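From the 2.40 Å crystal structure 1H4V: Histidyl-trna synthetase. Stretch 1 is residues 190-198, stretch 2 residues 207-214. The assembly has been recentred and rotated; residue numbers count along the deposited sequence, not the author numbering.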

# COMPACT_ATOMS: atom_id res chain seq x y z
N LEU A 190 -37.48 0.45 22.57
CA LEU A 190 -36.49 0.59 21.51
C LEU A 190 -36.41 2.08 21.15
O LEU A 190 -36.59 2.93 22.01
CB LEU A 190 -36.90 -0.22 20.28
CG LEU A 190 -37.35 -1.68 20.53
CD1 LEU A 190 -37.94 -2.29 19.26
CD2 LEU A 190 -36.16 -2.49 20.98
N SER A 191 -36.17 2.39 19.88
CA SER A 191 -36.06 3.78 19.44
C SER A 191 -35.97 3.90 17.93
O SER A 191 -35.68 2.92 17.25
CB SER A 191 -34.84 4.44 20.09
OG SER A 191 -34.75 5.80 19.70
N GLU A 192 -36.20 5.11 17.42
CA GLU A 192 -36.19 5.44 15.99
C GLU A 192 -36.07 4.22 15.09
O GLU A 192 -37.04 3.53 14.79
CB GLU A 192 -35.04 6.40 15.68
CG GLU A 192 -35.37 7.89 15.80
CD GLU A 192 -34.13 8.78 15.57
OE1 GLU A 192 -33.09 8.22 15.16
OE2 GLU A 192 -34.23 10.00 15.80
N ASP A 193 -34.84 3.97 14.66
CA ASP A 193 -34.48 2.88 13.77
C ASP A 193 -34.96 1.50 14.21
O ASP A 193 -35.57 0.78 13.41
CB ASP A 193 -32.96 2.86 13.64
N SER A 194 -34.65 1.14 15.46
CA SER A 194 -35.04 -0.16 16.00
C SER A 194 -36.54 -0.40 15.92
O SER A 194 -36.98 -1.54 15.78
CB SER A 194 -34.59 -0.29 17.46
OG SER A 194 -33.19 -0.54 17.53
N LYS A 195 -37.31 0.68 16.00
CA LYS A 195 -38.76 0.56 15.91
C LYS A 195 -39.14 0.20 14.48
O LYS A 195 -40.07 -0.57 14.24
CB LYS A 195 -39.44 1.87 16.32
N GLU A 196 -38.39 0.77 13.53
CA GLU A 196 -38.62 0.52 12.10
C GLU A 196 -38.07 -0.84 11.68
O GLU A 196 -38.58 -1.46 10.74
CB GLU A 196 -37.96 1.61 11.25
CG GLU A 196 -38.69 2.95 11.26
CD GLU A 196 -38.03 3.98 10.35
OE1 GLU A 196 -36.91 4.44 10.68
OE2 GLU A 196 -38.62 4.32 9.31
N ARG A 197 -37.04 -1.30 12.38
CA ARG A 197 -36.42 -2.59 12.10
C ARG A 197 -37.38 -3.74 12.41
O ARG A 197 -37.32 -4.79 11.77
CB ARG A 197 -35.15 -2.75 12.93
CG ARG A 197 -34.05 -1.82 12.50
CD ARG A 197 -33.01 -1.67 13.58
NE ARG A 197 -32.00 -0.70 13.20
CZ ARG A 197 -31.26 -0.02 14.06
NH1 ARG A 197 -31.41 -0.21 15.37
NH2 ARG A 197 -30.36 0.85 13.62
N LEU A 198 -38.25 -3.53 13.39
CA LEU A 198 -39.22 -4.56 13.76
C LEU A 198 -40.06 -4.99 12.57
O LEU A 198 -40.44 -6.16 12.47
CB LEU A 198 -40.13 -4.07 14.88
CG LEU A 198 -39.59 -4.15 16.31
CD1 LEU A 198 -40.64 -3.68 17.29
CD2 LEU A 198 -39.19 -5.58 16.63
N ASP A 207 -27.96 -5.93 16.40
CA ASP A 207 -26.68 -5.41 15.95
C ASP A 207 -26.50 -3.90 16.10
O ASP A 207 -25.46 -3.36 15.73
CB ASP A 207 -26.44 -5.78 14.48
CG ASP A 207 -26.28 -7.27 14.26
OD1 ASP A 207 -27.23 -8.03 14.53
OD2 ASP A 207 -25.18 -7.69 13.82
N SER A 208 -27.50 -3.21 16.64
CA SER A 208 -27.39 -1.76 16.81
C SER A 208 -26.59 -1.40 18.06
O SER A 208 -26.73 -2.04 19.10
CB SER A 208 -28.78 -1.11 16.88
OG SER A 208 -29.42 -1.36 18.12
N LYS A 209 -25.75 -0.37 17.96
CA LYS A 209 -24.93 0.04 19.10
C LYS A 209 -25.61 1.13 19.92
O LYS A 209 -24.95 1.98 20.52
CB LYS A 209 -23.55 0.51 18.63
CG LYS A 209 -23.53 1.78 17.80
CD LYS A 209 -24.03 1.56 16.38
CE LYS A 209 -23.88 2.84 15.56
NZ LYS A 209 -24.27 2.63 14.14
N SER A 210 -26.94 1.08 19.96
CA SER A 210 -27.72 2.05 20.71
C SER A 210 -27.83 1.57 22.16
O SER A 210 -28.53 0.59 22.44
CB SER A 210 -29.12 2.17 20.11
OG SER A 210 -29.05 2.31 18.70
N GLU A 211 -27.15 2.27 23.06
CA GLU A 211 -27.17 1.90 24.48
C GLU A 211 -28.58 1.65 25.01
O GLU A 211 -28.77 0.82 25.89
CB GLU A 211 -26.48 2.99 25.31
CG GLU A 211 -25.00 3.16 24.97
CD GLU A 211 -24.31 4.19 25.84
OE1 GLU A 211 -24.24 4.00 27.07
OE2 GLU A 211 -23.82 5.20 25.28
N ARG A 212 -29.56 2.37 24.47
CA ARG A 212 -30.95 2.19 24.89
C ARG A 212 -31.46 0.83 24.42
O ARG A 212 -32.16 0.13 25.16
CB ARG A 212 -31.83 3.31 24.34
CG ARG A 212 -33.30 3.20 24.71
CD ARG A 212 -34.07 4.48 24.38
NE ARG A 212 -33.67 5.60 25.22
CZ ARG A 212 -34.20 6.82 25.16
NH1 ARG A 212 -35.16 7.09 24.28
NH2 ARG A 212 -33.77 7.78 25.97
N ASP A 213 -31.11 0.46 23.19
CA ASP A 213 -31.53 -0.82 22.63
C ASP A 213 -30.80 -1.98 23.31
O ASP A 213 -31.39 -3.02 23.59
CB ASP A 213 -31.27 -0.87 21.13
CG ASP A 213 -32.27 -0.06 20.33
OD1 ASP A 213 -33.49 -0.29 20.48
OD2 ASP A 213 -31.84 0.81 19.54
N GLN A 214 -29.51 -1.79 23.57
CA GLN A 214 -28.70 -2.82 24.21
C GLN A 214 -29.21 -3.11 25.62
O GLN A 214 -29.10 -4.23 26.12
CB GLN A 214 -27.23 -2.37 24.28
CG GLN A 214 -26.58 -2.17 22.93
CD GLN A 214 -25.18 -1.60 23.04
OE1 GLN A 214 -24.97 -0.54 23.62
NE2 GLN A 214 -24.20 -2.31 22.47

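The contact between residues 190-198 and 207-214 is small, burying 268 Å² summed over both sides, and is organised around one buried acidic side chain, that of D213. Each stretch passes from an irregular segment into a helix that continues later in the chain. The backbones come nearest at L190 and D213, whose CA atoms are 5.3 Å apart, so the loop leading into the first helix lies against the opening turn of the second. Within that turn, the amide N of Q214 donates to O of S210 at 2.8 Å.

D213 has the largest covered area, 69 Å². Its CA-to-CB bond points sideways to the first stretch, but with chi1 at -75° (m) the carboxylate comes nearer, and OG of S194 donates to OD2 at 2.8 Å, the one hydrogen bond across the contact. The CA-to-CB bond of S194 points toward the second stretch from the first helix, the side chain is in the m rotamer, and its hydroxyl provides a neutral donor for the buried carboxylate. OD1 of D213 also lies against L190, 3.3 Å from its CA and 3.4 Å from its CB. These are van der Waals contacts with carbon.

L190 has 42 Å² covered. Its CA-to-CB bond points away overall, yet CB touches OD1 of D213, and CD2 of L190 also packs 3.5 Å from that OD1. Its carbonyl faces R212: O of L190 is 3.8 Å from CD of R212.

R212 packs against the same loop segment, with 40 Å² of its own surface covered. Its aliphatic portion makes the contact, CD also lying 4.4 Å from CB of S191. The guanidinium continues past the loop, and no salt bridge or hydrogen bond joins this arginine to the first stretch, so packing accounts for its role here.

A second arginine, R197, lies one helical turn beyond S194, and its CA-to-CB bond points toward the second stretch. Its NH1 makes a weak hydrogen bond to OG of S194 at 2.8 Å, the N-H...acceptor angle being only 122°. The serine hydroxyl thus links R197 to D213, donating to the carboxylate while accepting from the arginine. Direct attraction is looser: NH1 of R197 is 4.3 Å from OD2 of D213, beyond a salt bridge, with the oxygen near the plane of the guanidinium at its edge. The same NH1 packs 3.2 Å from CB of S208, bringing the loop before the second helix into the contact.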